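Local coordinates for protein molinate hydrolase (Gulosibacter molinativorax, PDB 4UB9) that hydrolyses the thiocarbamate pesticide molinate, as a zinc-containing member of the amidohydrolase family, at residues M106-L115 and P180-M190; S326-A334 and V403-K411. One frame throughout, in Å; residues are numbered along the deposited sequence.

Interaction 1: M106-L115 and P180-M190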
ATOM      1  N   MET A 106      10.734  -7.631  13.812  1.00 34.24           N
ATOM      2  CA  MET A 106      10.882  -7.483  12.342  1.00 36.14           C
ATOM      3  C   MET A 106       9.704  -8.005  11.542  1.00 33.98           C
ATOM      4  O   MET A 106       9.571  -7.696  10.393  1.00 29.73           O
ATOM      5  CB  MET A 106      12.166  -8.144  11.875  1.00 38.22           C
ATOM      6  CG  MET A 106      13.384  -7.374  12.351  1.00 39.69           C
ATOM      7  SD  MET A 106      14.811  -8.388  12.036  1.00 50.92           S
ATOM      8  CE  MET A 106      15.875  -7.929  13.374  1.00 51.96           C
ATOM      9  N   MET A 107       8.821  -8.777  12.160  1.00 37.50           N
ATOM     10  CA  MET A 107       7.583  -9.193  11.483  1.00 40.31           C
ATOM     11  C   MET A 107       6.522  -8.115  11.436  1.00 39.22           C
ATOM     12  O   MET A 107       5.449  -8.299  10.831  1.00 42.34           O
ATOM     13  CB  MET A 107       6.987 -10.428  12.150  1.00 43.98           C
ATOM     14  CG  MET A 107       7.896 -11.650  12.083  1.00 49.25           C
ATOM     15  SD  MET A 107       7.003 -13.195  12.379  1.00 55.78           S
ATOM     16  CE  MET A 107       6.348 -12.854  13.980  1.00 71.39           C
ATOM     17  N   GLY A 108       6.830  -6.987  12.047  1.00 38.57           N
ATOM     18  CA  GLY A 108       5.967  -5.813  11.990  1.00 38.30           C
ATOM     19  C   GLY A 108       6.795  -4.589  11.752  1.00 36.31           C
ATOM     20  O   GLY A 108       7.648  -4.585  10.908  1.00 42.44           O
ATOM     21  N   ARG A 109       6.550  -3.547  12.536  1.00 37.58           N
ATOM     22  CA  ARG A 109       7.282  -2.294  12.442  1.00 35.60           C
ATOM     23  C   ARG A 109       8.619  -2.384  13.142  1.00 36.50           C
ATOM     24  O   ARG A 109       8.740  -3.089  14.120  1.00 35.63           O
ATOM     25  CB  ARG A 109       6.540  -1.172  13.127  1.00 33.14           C
ATOM     26  CG  ARG A 109       5.123  -1.020  12.715  1.00 34.84           C
ATOM     27  CD  ARG A 109       4.336  -0.091  13.639  1.00 38.07           C
ATOM     28  NE  ARG A 109       3.013   0.040  13.065  1.00 44.14           N
ATOM     29  CZ  ARG A 109       2.690   0.977  12.183  1.00 50.35           C
ATOM     30  NH1 ARG A 109       3.576   1.902  11.834  1.00 60.42           N
ATOM     31  NH2 ARG A 109       1.473   0.990  11.622  1.00 51.45           N
ATOM     32  N   GLY A 110       9.591  -1.620  12.660  1.00 31.84           N
ATOM     33  CA  GLY A 110      10.832  -1.417  13.413  1.00 32.14           C
ATOM     34  C   GLY A 110      12.094  -1.972  12.800  1.00 31.37           C
ATOM     35  O   GLY A 110      13.207  -1.611  13.223  1.00 33.57           O
ATOM     36  N   GLY A 111      11.940  -2.908  11.872  1.00 29.92           N
ATOM     37  CA  GLY A 111      13.105  -3.602  11.281  1.00 30.67           C
ATOM     38  C   GLY A 111      14.150  -2.654  10.715  1.00 31.32           C
ATOM     39  O   GLY A 111      15.350  -2.813  10.940  1.00 32.38           O
ATOM     40  N   ILE A 112      13.688  -1.646   9.984  1.00 31.00           N
ATOM     41  CA  ILE A 112      14.604  -0.762   9.308  1.00 29.43           C
ATOM     42  C   ILE A 112      15.396   0.022  10.336  1.00 33.32           C
ATOM     43  O   ILE A 112      16.626   0.026  10.300  1.00 32.05           O
ATOM     44  CB  ILE A 112      13.920   0.205   8.376  1.00 27.02           C
ATOM     45  CG1 ILE A 112      13.220  -0.533   7.235  1.00 28.78           C
ATOM     46  CG2 ILE A 112      14.954   1.151   7.753  1.00 27.03           C
ATOM     47  CD1 ILE A 112      12.266   0.339   6.465  1.00 27.50           C
ATOM     48  N   GLU A 113      14.671   0.696  11.219  1.00 29.79           N
ATOM     49  CA  GLU A 113      15.286   1.612  12.184  1.00 30.94           C
ATOM     50  C   GLU A 113      16.229   0.878  13.105  1.00 28.81           C
ATOM     51  O   GLU A 113      17.358   1.310  13.337  1.00 32.04           O
ATOM     52  CB  GLU A 113      14.255   2.414  12.991  1.00 33.11           C
ATOM     53  CG  GLU A 113      13.285   1.583  13.821  1.00 34.96           C
ATOM     54  CD  GLU A 113      12.003   2.333  14.165  1.00 37.24           C
ATOM     55  OE1 GLU A 113      11.952   3.007  15.233  1.00 41.84           O
ATOM     56  OE2 GLU A 113      11.011   2.200  13.403  1.00 37.73           O
ATOM     57  N   TYR A 114      15.826  -0.294  13.539  1.00 29.25           N
ATOM     58  CA  TYR A 114      16.683  -1.108  14.411  1.00 27.73           C
ATOM     59  C   TYR A 114      17.968  -1.585  13.709  1.00 28.40           C
ATOM     60  O   TYR A 114      19.075  -1.443  14.227  1.00 25.96           O
ATOM     61  CB  TYR A 114      15.863  -2.286  14.858  1.00 28.73           C
ATOM     62  CG  TYR A 114      16.497  -3.384  15.698  1.00 31.26           C
ATOM     63  CD1 TYR A 114      16.669  -3.234  17.092  1.00 33.21           C
ATOM     64  CD2 TYR A 114      16.790  -4.612  15.154  1.00 33.03           C
ATOM     65  CE1 TYR A 114      17.155  -4.269  17.875  1.00 31.53           C
ATOM     66  CE2 TYR A 114      17.271  -5.668  15.946  1.00 31.89           C
ATOM     67  CZ  TYR A 114      17.468  -5.475  17.288  1.00 35.08           C
ATOM     68  OH  TYR A 114      17.934  -6.517  18.037  1.00 37.88           O
ATOM     69  N   LEU A 115      17.828  -2.154  12.521  1.00 26.39           N
ATOM     70  CA  LEU A 115      19.031  -2.683  11.856  1.00 27.79           C
ATOM     71  C   LEU A 115      19.977  -1.571  11.401  1.00 29.75           C
ATOM     72  O   LEU A 115      21.193  -1.769  11.352  1.00 28.79           O
ATOM     73  CB  LEU A 115      18.663  -3.594  10.694  1.00 28.33           C
ATOM     74  CG  LEU A 115      18.015  -4.922  11.167  1.00 28.78           C
ATOM     75  CD1 LEU A 115      17.457  -5.731   9.999  1.00 32.17           C
ATOM     76  CD2 LEU A 115      19.006  -5.762  11.921  1.00 29.26           C
ATOM     77  N   PRO A 180      14.694 -10.661   6.534  1.00 29.02           N
ATOM     78  CA  PRO A 180      13.714  -9.703   7.097  1.00 30.46           C
ATOM     79  C   PRO A 180      13.144  -8.713   6.110  1.00 31.33           C
ATOM     80  O   PRO A 180      12.140  -8.086   6.418  1.00 30.71           O
ATOM     81  CB  PRO A 180      14.498  -8.973   8.185  1.00 28.60           C
ATOM     82  CG  PRO A 180      15.946  -9.170   7.805  1.00 31.54           C
ATOM     83  CD  PRO A 180      16.023 -10.512   7.142  1.00 30.05           C
ATOM     84  N   PHE A 181      13.722  -8.570   4.926  1.00 31.63           N
ATOM     85  CA  PHE A 181      13.125  -7.634   3.930  1.00 30.76           C
ATOM     86  C   PHE A 181      12.550  -8.384   2.718  1.00 30.56           C
ATOM     87  O   PHE A 181      12.451  -7.899   1.628  1.00 32.31           O
ATOM     88  CB  PHE A 181      14.084  -6.537   3.606  1.00 29.02           C
ATOM     89  CG  PHE A 181      14.480  -5.788   4.828  1.00 32.91           C
ATOM     90  CD1 PHE A 181      13.521  -5.090   5.537  1.00 33.07           C
ATOM     91  CD2 PHE A 181      15.768  -5.885   5.353  1.00 29.33           C
ATOM     92  CE1 PHE A 181      13.858  -4.453   6.721  1.00 32.93           C
ATOM     93  CE2 PHE A 181      16.088  -5.259   6.526  1.00 30.33           C
ATOM     94  CZ  PHE A 181      15.131  -4.536   7.203  1.00 30.16           C
ATOM     95  N   THR A 182      12.001  -9.513   3.061  1.00 32.67           N
ATOM     96  CA  THR A 182      11.479 -10.511   2.163  1.00 34.69           C
ATOM     97  C   THR A 182       9.977 -10.649   2.479  1.00 35.05           C
ATOM     98  O   THR A 182       9.479 -10.089   3.433  1.00 37.27           O
ATOM     99  CB  THR A 182      12.262 -11.780   2.526  1.00 34.92           C
ATOM    100  OG1 THR A 182      13.282 -11.993   1.570  1.00 39.04           O
ATOM    101  CG2 THR A 182      11.438 -12.915   2.703  1.00 34.27           C
ATOM    102  N   GLY A 183       9.265 -11.406   1.678  1.00 33.95           N
ATOM    103  CA  GLY A 183       7.844 -11.683   1.914  1.00 32.60           C
ATOM    104  C   GLY A 183       7.537 -12.346   3.234  1.00 31.07           C
ATOM    105  O   GLY A 183       6.423 -12.219   3.792  1.00 33.92           O
ATOM    106  N   ASP A 184       8.492 -13.122   3.683  1.00 28.44           N
ATOM    107  CA  ASP A 184       8.408 -13.766   4.984  1.00 33.33           C
ATOM    108  C   ASP A 184       8.230 -12.824   6.213  1.00 32.12           C
ATOM    109  O   ASP A 184       7.839 -13.277   7.278  1.00 29.53           O
ATOM    110  CB  ASP A 184       9.604 -14.666   5.173  1.00 37.68           C
ATOM    111  CG  ASP A 184       9.564 -15.878   4.253  1.00 43.04           C
ATOM    112  OD1 ASP A 184       8.546 -16.537   4.173  1.00 57.25           O
ATOM    113  OD2 ASP A 184      10.563 -16.204   3.643  1.00 48.59           O
ATOM    114  N   PHE A 185       8.496 -11.533   6.054  1.00 31.66           N
ATOM    115  CA  PHE A 185       8.297 -10.584   7.140  1.00 31.68           C
ATOM    116  C   PHE A 185       7.437  -9.413   6.722  1.00 31.80           C
ATOM    117  O   PHE A 185       7.321  -8.471   7.431  1.00 32.78           O
ATOM    118  CB  PHE A 185       9.633 -10.066   7.639  1.00 32.93           C
ATOM    119  CG  PHE A 185      10.458 -11.107   8.339  1.00 34.17           C
ATOM    120  CD1 PHE A 185      11.116 -12.083   7.617  1.00 32.97           C
ATOM    121  CD2 PHE A 185      10.588 -11.087   9.724  1.00 31.98           C
ATOM    122  CE1 PHE A 185      11.918 -13.003   8.258  1.00 35.00           C
ATOM    123  CE2 PHE A 185      11.361 -12.014  10.375  1.00 33.36           C
ATOM    124  CZ  PHE A 185      12.019 -12.998   9.646  1.00 37.89           C
ATOM    125  N   MET A 186       6.769  -9.520   5.604  1.00 32.20           N
ATOM    126  CA  MET A 186       5.830  -8.502   5.220  1.00 33.84           C
ATOM    127  C   MET A 186       4.441  -8.690   5.818  1.00 31.04           C
ATOM    128  O   MET A 186       4.072  -9.777   6.259  1.00 34.75           O
ATOM    129  CB  MET A 186       5.674  -8.495   3.708  1.00 40.43           C
ATOM    130  CG  MET A 186       6.792  -7.783   2.985  1.00 42.22           C
ATOM    131  SD  MET A 186       6.742  -8.034   1.177  1.00 47.73           S
ATOM    132  CE  MET A 186       5.026  -8.071   0.752  1.00 50.82           C
ATOM    133  N   ARG A 187       3.674  -7.607   5.790  1.00 30.36           N
ATOM    134  CA  ARG A 187       2.205  -7.651   5.936  1.00 31.51           C
ATOM    135  C   ARG A 187       1.621  -6.889   4.789  1.00 29.71           C
ATOM    136  O   ARG A 187       2.297  -6.081   4.186  1.00 31.20           O
ATOM    137  CB  ARG A 187       1.734  -7.029   7.267  1.00 31.92           C
ATOM    138  CG  ARG A 187       2.455  -7.617   8.466  1.00 34.51           C
ATOM    139  CD  ARG A 187       1.734  -7.274   9.745  1.00 36.59           C
ATOM    140  NE  ARG A 187       2.573  -7.585  10.883  1.00 39.70           N
ATOM    141  CZ  ARG A 187       2.352  -7.178  12.126  1.00 40.62           C
ATOM    142  NH1 ARG A 187       1.263  -6.495  12.424  1.00 43.36           N
ATOM    143  NH2 ARG A 187       3.234  -7.469  13.078  1.00 40.55           N
ATOM    144  N   PRO A 188       0.340  -7.089   4.504  1.00 31.07           N
ATOM    145  CA  PRO A 188      -0.257  -6.389   3.387  1.00 29.08           C
ATOM    146  C   PRO A 188       0.012  -4.883   3.389  1.00 31.04           C
ATOM    147  O   PRO A 188       0.328  -4.321   2.348  1.00 29.85           O
ATOM    148  CB  PRO A 188      -1.767  -6.663   3.562  1.00 28.15           C
ATOM    149  CG  PRO A 188      -1.818  -7.980   4.289  1.00 28.64           C
ATOM    150  CD  PRO A 188      -0.663  -7.879   5.257  1.00 32.79           C
ATOM    151  N   SER A 189      -0.110  -4.246   4.539  1.00 31.21           N
ATOM    152  CA  SER A 189       0.134  -2.818   4.600  1.00 34.39           C
ATOM    153  C   SER A 189       1.559  -2.454   5.118  1.00 38.51           C
ATOM    154  O   SER A 189       1.888  -1.271   5.222  1.00 38.70           O
ATOM    155  CB  SER A 189      -0.877  -2.163   5.515  1.00 35.10           C
ATOM    156  OG  SER A 189      -0.537  -2.543   6.840  1.00 35.70           O
ATOM    157  N   MET A 190       2.385  -3.448   5.412  1.00 33.04           N
ATOM    158  CA  MET A 190       3.749  -3.208   5.840  1.00 32.32           C
ATOM    159  C   MET A 190       4.755  -3.845   4.901  1.00 29.61           C
ATOM    160  O   MET A 190       4.992  -5.050   4.938  1.00 32.44           O
ATOM    161  CB  MET A 190       3.997  -3.792   7.200  1.00 33.71           C
ATOM    162  CG  MET A 190       3.148  -3.189   8.279  1.00 37.89           C
ATOM    163  SD  MET A 190       3.700  -3.815   9.885  1.00 42.09           S
ATOM    164  CE  MET A 190       2.262  -3.208  10.790  1.00 42.09           C
TER
HETATM  165  O   HOH W   1       5.299 -10.634   8.921  1.00 34.04           O
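Beside the zinc site of this TIM-barrel amidohydrolase, Met107 meets Phe185 and Arg187, so that the turn leading into helix 111-118 is joined to the long loop after strand 174-175. Arg187 comes side-on to the backbone carbonyl of Met107 and holds its single oxygen with two nitrogens. NE lies 3.0 Å from Met107 O at an N-H...O angle of 147°, while NH2 stands well above the carbonyl plane, 3.3 Å from that same Met107 O. A water lies within hydrogen-bonding distance of both this oxygen and Met186 O. The chain of Arg187 runs extended from CG to NE, which carries the guanidinium across to Gly108 CA, 3.4 Å from Arg187 NH2. Met190 SD lies over one face of that guanidinium, offset toward its rim, and also packs 3.7 Å from Gly108 CA.

Farther along, Met107 CG approaches Phe185 CD2 at 3.6 Å, and Met106 O sits at the edge of the same ring; Trp145 and His246 add ring contacts to it. Phe181 and Leu115 run alongside in opposite senses, Leu115 CD1 3.8 Å from Phe181 CE2, and Ile112 CG1 lies near Phe181 CE1. The polar end of Arg109 turns instead to Arg193 O and Met196 O of a second subunit. The Met107 side chain is about 7 Å from the zinc ion, and 180-190 follows a barrel strand, as beta-alpha loops near TIM-barrel active sites do.

Interaction 2: S326-A334 and V403-K411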
ATOM      1  N   SER A 326       8.083 -31.348  21.897  1.00 32.50           N
ATOM      2  CA  SER A 326       7.392 -30.191  21.294  1.00 33.73           C
ATOM      3  C   SER A 326       7.653 -28.913  22.060  1.00 34.84           C
ATOM      4  O   SER A 326       7.445 -28.892  23.288  1.00 35.96           O
ATOM      5  CB  SER A 326       5.899 -30.434  21.351  1.00 31.40           C
ATOM      6  OG  SER A 326       5.546 -31.538  20.581  1.00 33.92           O
ATOM      7  N   GLU A 327       8.099 -27.840  21.407  1.00 35.33           N
ATOM      8  CA  GLU A 327       7.995 -26.540  22.048  1.00 34.71           C
ATOM      9  C   GLU A 327       6.714 -25.908  21.626  1.00 31.86           C
ATOM     10  O   GLU A 327       6.242 -26.110  20.522  1.00 33.78           O
ATOM     11  CB  GLU A 327       9.232 -25.596  22.002  1.00 38.97           C
ATOM     12  CG  GLU A 327       9.392 -24.640  20.877  1.00 44.80           C
ATOM     13  CD  GLU A 327       8.759 -23.263  21.030  1.00 42.38           C
ATOM     14  OE1 GLU A 327       9.442 -22.284  21.401  1.00 38.75           O
ATOM     15  OE2 GLU A 327       7.596 -23.159  20.649  1.00 42.87           O
ATOM     16  N   VAL A 328       6.139 -25.164  22.549  1.00 32.80           N
ATOM     17  CA  VAL A 328       4.868 -24.475  22.315  1.00 31.80           C
ATOM     18  C   VAL A 328       4.990 -23.087  22.861  1.00 28.60           C
ATOM     19  O   VAL A 328       5.871 -22.815  23.680  1.00 25.20           O
ATOM     20  CB  VAL A 328       3.681 -25.155  22.964  1.00 33.35           C
ATOM     21  CG1 VAL A 328       3.575 -26.585  22.474  1.00 36.82           C
ATOM     22  CG2 VAL A 328       3.827 -25.133  24.460  1.00 34.98           C
ATOM     23  N   GLN A 329       4.191 -22.197  22.289  1.00 29.44           N
ATOM     24  CA  GLN A 329       4.311 -20.739  22.561  1.00 34.80           C
ATOM     25  C   GLN A 329       2.934 -20.217  22.860  1.00 35.91           C
ATOM     26  O   GLN A 329       2.173 -19.900  21.952  1.00 37.05           O
ATOM     27  CB  GLN A 329       4.923 -19.978  21.402  1.00 35.07           C
ATOM     28  CG  GLN A 329       6.388 -20.337  21.258  1.00 41.49           C
ATOM     29  CD  GLN A 329       7.051 -19.761  20.032  1.00 41.37           C
ATOM     30  OE1 GLN A 329       6.580 -18.790  19.447  1.00 46.79           O
ATOM     31  NE2 GLN A 329       8.158 -20.339  19.666  1.00 41.02           N
ATOM     32  N   PRO A 330       2.580 -20.228  24.144  1.00 36.64           N
ATOM     33  CA  PRO A 330       1.273 -19.842  24.539  1.00 36.24           C
ATOM     34  C   PRO A 330       1.213 -18.397  24.962  1.00 34.02           C
ATOM     35  O   PRO A 330       2.199 -17.687  25.106  1.00 37.40           O
ATOM     36  CB  PRO A 330       1.040 -20.728  25.740  1.00 32.49           C
ATOM     37  CG  PRO A 330       2.372 -20.682  26.408  1.00 35.64           C
ATOM     38  CD  PRO A 330       3.357 -20.748  25.286  1.00 35.64           C
ATOM     39  N   THR A 331      -0.001 -18.037  25.241  1.00 35.76           N
ATOM     40  CA  THR A 331      -0.363 -16.724  25.579  1.00 38.85           C
ATOM     41  C   THR A 331      -1.205 -16.835  26.866  1.00 39.10           C
ATOM     42  O   THR A 331      -1.947 -17.793  27.047  1.00 35.90           O
ATOM     43  CB  THR A 331      -1.129 -16.211  24.379  1.00 42.06           C
ATOM     44  OG1 THR A 331      -0.960 -14.804  24.268  1.00 59.60           O
ATOM     45  CG2 THR A 331      -2.507 -16.643  24.426  1.00 37.79           C
ATOM     46  N   THR A 332      -1.014 -15.915  27.800  1.00 39.67           N
ATOM     47  CA  THR A 332      -1.785 -15.931  29.041  1.00 34.34           C
ATOM     48  C   THR A 332      -3.213 -15.549  28.759  1.00 36.79           C
ATOM     49  O   THR A 332      -3.546 -14.985  27.716  1.00 37.99           O
ATOM     50  CB  THR A 332      -1.252 -14.954  30.085  1.00 31.99           C
ATOM     51  OG1 THR A 332      -1.328 -13.619  29.588  1.00 33.53           O
ATOM     52  CG2 THR A 332       0.168 -15.257  30.456  1.00 35.34           C
ATOM     53  N   ILE A 333      -4.076 -15.822  29.708  1.00 35.39           N
ATOM     54  CA  ILE A 333      -5.501 -15.441  29.565  1.00 36.52           C
ATOM     55  C   ILE A 333      -5.686 -13.953  29.283  1.00 35.40           C
ATOM     56  O   ILE A 333      -6.422 -13.565  28.398  1.00 38.44           O
ATOM     57  CB  ILE A 333      -6.273 -15.811  30.850  1.00 41.81           C
ATOM     58  CG1 ILE A 333      -6.425 -17.343  30.908  1.00 43.11           C
ATOM     59  CG2 ILE A 333      -7.644 -15.129  30.892  1.00 37.80           C
ATOM     60  CD1 ILE A 333      -6.707 -17.884  32.298  1.00 42.65           C
ATOM     61  N   ALA A 334      -4.956 -13.140  30.043  1.00 33.51           N
ATOM     62  CA  ALA A 334      -5.070 -11.691  29.966  1.00 34.78           C
ATOM     63  C   ALA A 334      -4.504 -11.128  28.662  1.00 36.30           C
ATOM     64  O   ALA A 334      -5.129 -10.318  27.981  1.00 38.57           O
ATOM     65  CB  ALA A 334      -4.369 -11.046  31.137  1.00 32.83           C
ATOM     66  N   VAL A 403       6.425 -15.610  32.037  1.00 33.97           N
ATOM     67  CA  VAL A 403       5.098 -15.557  31.441  1.00 32.58           C
ATOM     68  C   VAL A 403       4.665 -16.899  30.849  1.00 32.62           C
ATOM     69  O   VAL A 403       3.480 -17.292  30.912  1.00 32.57           O
ATOM     70  CB  VAL A 403       5.029 -14.462  30.352  1.00 34.14           C
ATOM     71  CG1 VAL A 403       3.671 -14.453  29.642  1.00 36.53           C
ATOM     72  CG2 VAL A 403       5.287 -13.098  30.990  1.00 36.59           C
ATOM     73  N   TRP A 404       5.602 -17.578  30.217  1.00 32.37           N
ATOM     74  CA  TRP A 404       5.324 -18.902  29.587  1.00 36.44           C
ATOM     75  C   TRP A 404       4.824 -19.903  30.640  1.00 32.82           C
ATOM     76  O   TRP A 404       3.786 -20.536  30.495  1.00 32.91           O
ATOM     77  CB  TRP A 404       6.614 -19.438  28.930  1.00 36.53           C
ATOM     78  CG  TRP A 404       6.454 -20.674  28.086  1.00 35.82           C
ATOM     79  CD1 TRP A 404       6.379 -20.727  26.733  1.00 36.29           C
ATOM     80  CD2 TRP A 404       6.399 -22.018  28.545  1.00 33.86           C
ATOM     81  NE1 TRP A 404       6.295 -22.030  26.313  1.00 37.09           N
ATOM     82  CE2 TRP A 404       6.296 -22.841  27.410  1.00 33.76           C
ATOM     83  CE3 TRP A 404       6.440 -22.611  29.813  1.00 35.86           C
ATOM     84  CZ2 TRP A 404       6.216 -24.217  27.498  1.00 37.14           C
ATOM     85  CZ3 TRP A 404       6.376 -23.976  29.902  1.00 36.47           C
ATOM     86  CH2 TRP A 404       6.264 -24.775  28.747  1.00 38.58           C
ATOM     87  N   MET A 405       5.595 -19.972  31.709  1.00 31.94           N
ATOM     88  CA  MET A 405       5.281 -20.840  32.852  1.00 31.36           C
ATOM     89  C   MET A 405       3.943 -20.524  33.454  1.00 31.39           C
ATOM     90  O   MET A 405       3.090 -21.383  33.625  1.00 30.92           O
ATOM     91  CB  MET A 405       6.366 -20.738  33.887  1.00 32.56           C
ATOM     92  CG  MET A 405       7.575 -21.587  33.506  1.00 33.59           C
ATOM     93  SD  MET A 405       8.858 -21.592  34.755  1.00 39.03           S
ATOM     94  CE  MET A 405      10.306 -22.146  33.890  1.00 41.27           C
ATOM     95  N   GLN A 406       3.701 -19.257  33.649  1.00 32.82           N
ATOM     96  CA  GLN A 406       2.376 -18.809  34.137  1.00 34.96           C
ATOM     97  C   GLN A 406       1.269 -19.225  33.185  1.00 32.61           C
ATOM     98  O   GLN A 406       0.260 -19.794  33.603  1.00 37.60           O
ATOM     99  CB  GLN A 406       2.386 -17.268  34.323  1.00 37.87           C
ATOM    100  CG  GLN A 406       1.044 -16.731  34.778  1.00 42.32           C
ATOM    101  CD  GLN A 406       1.036 -15.223  34.902  1.00 39.92           C
ATOM    102  OE1 GLN A 406       2.048 -14.609  35.208  1.00 45.06           O
ATOM    103  NE2 GLN A 406      -0.081 -14.634  34.597  1.00 37.18           N
ATOM    104  N   ALA A 407       1.456 -18.955  31.877  1.00 31.91           N
ATOM    105  CA  ALA A 407       0.408 -19.290  30.881  1.00 29.70           C
ATOM    106  C   ALA A 407       0.123 -20.784  30.867  1.00 30.90           C
ATOM    107  O   ALA A 407      -1.009 -21.225  30.725  1.00 29.52           O
ATOM    108  CB  ALA A 407       0.824 -18.862  29.505  1.00 30.24           C
ATOM    109  N   MET A 408       1.187 -21.574  30.957  1.00 32.65           N
ATOM    110  CA  MET A 408       1.022 -23.037  30.855  1.00 34.01           C
ATOM    111  C   MET A 408       0.249 -23.562  32.085  1.00 32.02           C
ATOM    112  O   MET A 408      -0.676 -24.327  31.956  1.00 29.59           O
ATOM    113  CB  MET A 408       2.386 -23.717  30.671  1.00 36.28           C
ATOM    114  CG  MET A 408       2.994 -23.469  29.283  1.00 38.97           C
ATOM    115  SD  MET A 408       1.944 -24.050  27.916  1.00 40.29           S
ATOM    116  CE  MET A 408       2.581 -25.700  27.714  1.00 45.31           C
ATOM    117  N   VAL A 409       0.644 -23.085  33.257  1.00 32.14           N
ATOM    118  CA  VAL A 409      -0.005 -23.439  34.492  1.00 31.21           C
ATOM    119  C   VAL A 409      -1.459 -23.015  34.458  1.00 34.09           C
ATOM    120  O   VAL A 409      -2.308 -23.785  34.845  1.00 36.75           O
ATOM    121  CB  VAL A 409       0.712 -22.836  35.688  1.00 31.47           C
ATOM    122  CG1 VAL A 409      -0.106 -23.022  36.971  1.00 32.05           C
ATOM    123  CG2 VAL A 409       2.078 -23.494  35.829  1.00 30.09           C
ATOM    124  N   GLU A 410      -1.778 -21.820  33.949  1.00 33.92           N
ATOM    125  CA  GLU A 410      -3.215 -21.427  33.732  1.00 33.19           C
ATOM    126  C   GLU A 410      -3.991 -22.444  32.902  1.00 32.88           C
ATOM    127  O   GLU A 410      -5.185 -22.583  33.024  1.00 30.79           O
ATOM    128  CB  GLU A 410      -3.362 -20.080  32.995  1.00 35.37           C
ATOM    129  CG  GLU A 410      -2.940 -18.839  33.775  1.00 42.10           C
ATOM    130  CD  GLU A 410      -2.912 -17.546  32.932  1.00 43.58           C
ATOM    131  OE1 GLU A 410      -3.220 -17.569  31.713  1.00 41.36           O
ATOM    132  OE2 GLU A 410      -2.513 -16.515  33.510  1.00 46.08           O
ATOM    133  N   LYS A 411      -3.312 -23.098  31.996  1.00 32.50           N
ATOM    134  CA  LYS A 411      -3.969 -24.082  31.151  1.00 36.36           C
ATOM    135  C   LYS A 411      -3.954 -25.475  31.746  1.00 35.91           C
ATOM    136  O   LYS A 411      -4.294 -26.428  31.069  1.00 39.82           O
ATOM    137  CB  LYS A 411      -3.283 -24.148  29.791  1.00 37.43           C
ATOM    138  CG  LYS A 411      -3.426 -22.876  28.983  1.00 35.12           C
ATOM    139  CD  LYS A 411      -2.601 -22.986  27.716  1.00 40.38           C
ATOM    140  CE  LYS A 411      -1.955 -21.668  27.346  1.00 39.15           C
ATOM    141  NZ  LYS A 411      -2.957 -20.708  26.878  1.00 35.44           N
TER
HETATM  142  O   HOH W   2      -2.179 -20.051  24.121  1.00 30.00           O
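Trp404 sets CG opposite its own backbone N (chi1 -172°), and this throws the indole out toward Val328. There NE1 donates to Val328 O at 2.8 Å, nearly straight at 171° and close to the indole plane. The ring is gripped by this edge while Pro330 crosses it at about a right angle, making a CH-pi contact with Pro330 CG over the five-membered ring and bringing Pro330 CD within 3.4 Å of Trp404 CD1. Met408, bent at chi2 and chi3, folds back to lay CG on the indole face as well; its SD rests 3.7 Å from Pro330 CG, and its methyl CE reaches Val328 CG2.

Ala407 CB fills the middle, between Pro330 CG and Thr332 CG2. At the far end Glu410 extends beyond CG, and Ile333 N donates from 2.8 Å to the syn side of Glu410 OE1. Glu410 OE2 receives a longer bond from Gln406 NE2, which also binds Glu392. Thr332 OG1 likewise binds Glu392 and, as N-cap, Gln335 N. Lys411 NZ donates to Thr331 O in its carbonyl plane, at 3.1 Å, and has His355 as a further partner.

A barrel strand and the start of helix 333-341 thus pack on helix 400-410, with the Gln329 side chain about 4 Å from that of the zinc ligand His302. Glu410 would face the positive end of the helix 333-341 dipole, consistent with its being ionised, while the carbonyls of the buried residues Val328 and Thr331 are each met by a side-chain donor.

How the interactions relate
Going from the N terminus, interaction 1 closes first: the chain leaves 106-115, builds strands 138-143 and 167-170 with their helices, and returns at 180-190. It then runs through strands 239-242, 279-282 and 299-301, bringing in His282 and His302, before interaction 2 opens at 326-334. That second loop passes through strand 368-370 and closes on helix 400-410. The two loops follow in series, neither enclosing nor crossing the other. The centres of interactions 1 and 2 are about 26 Å apart. Interaction 1 joins the turn and first residues of helix 111-118 to the loop after strand 174-175, near the zinc and beside a second subunit; interaction 2 fastens a barrel strand and the helix after it to helix 400-410.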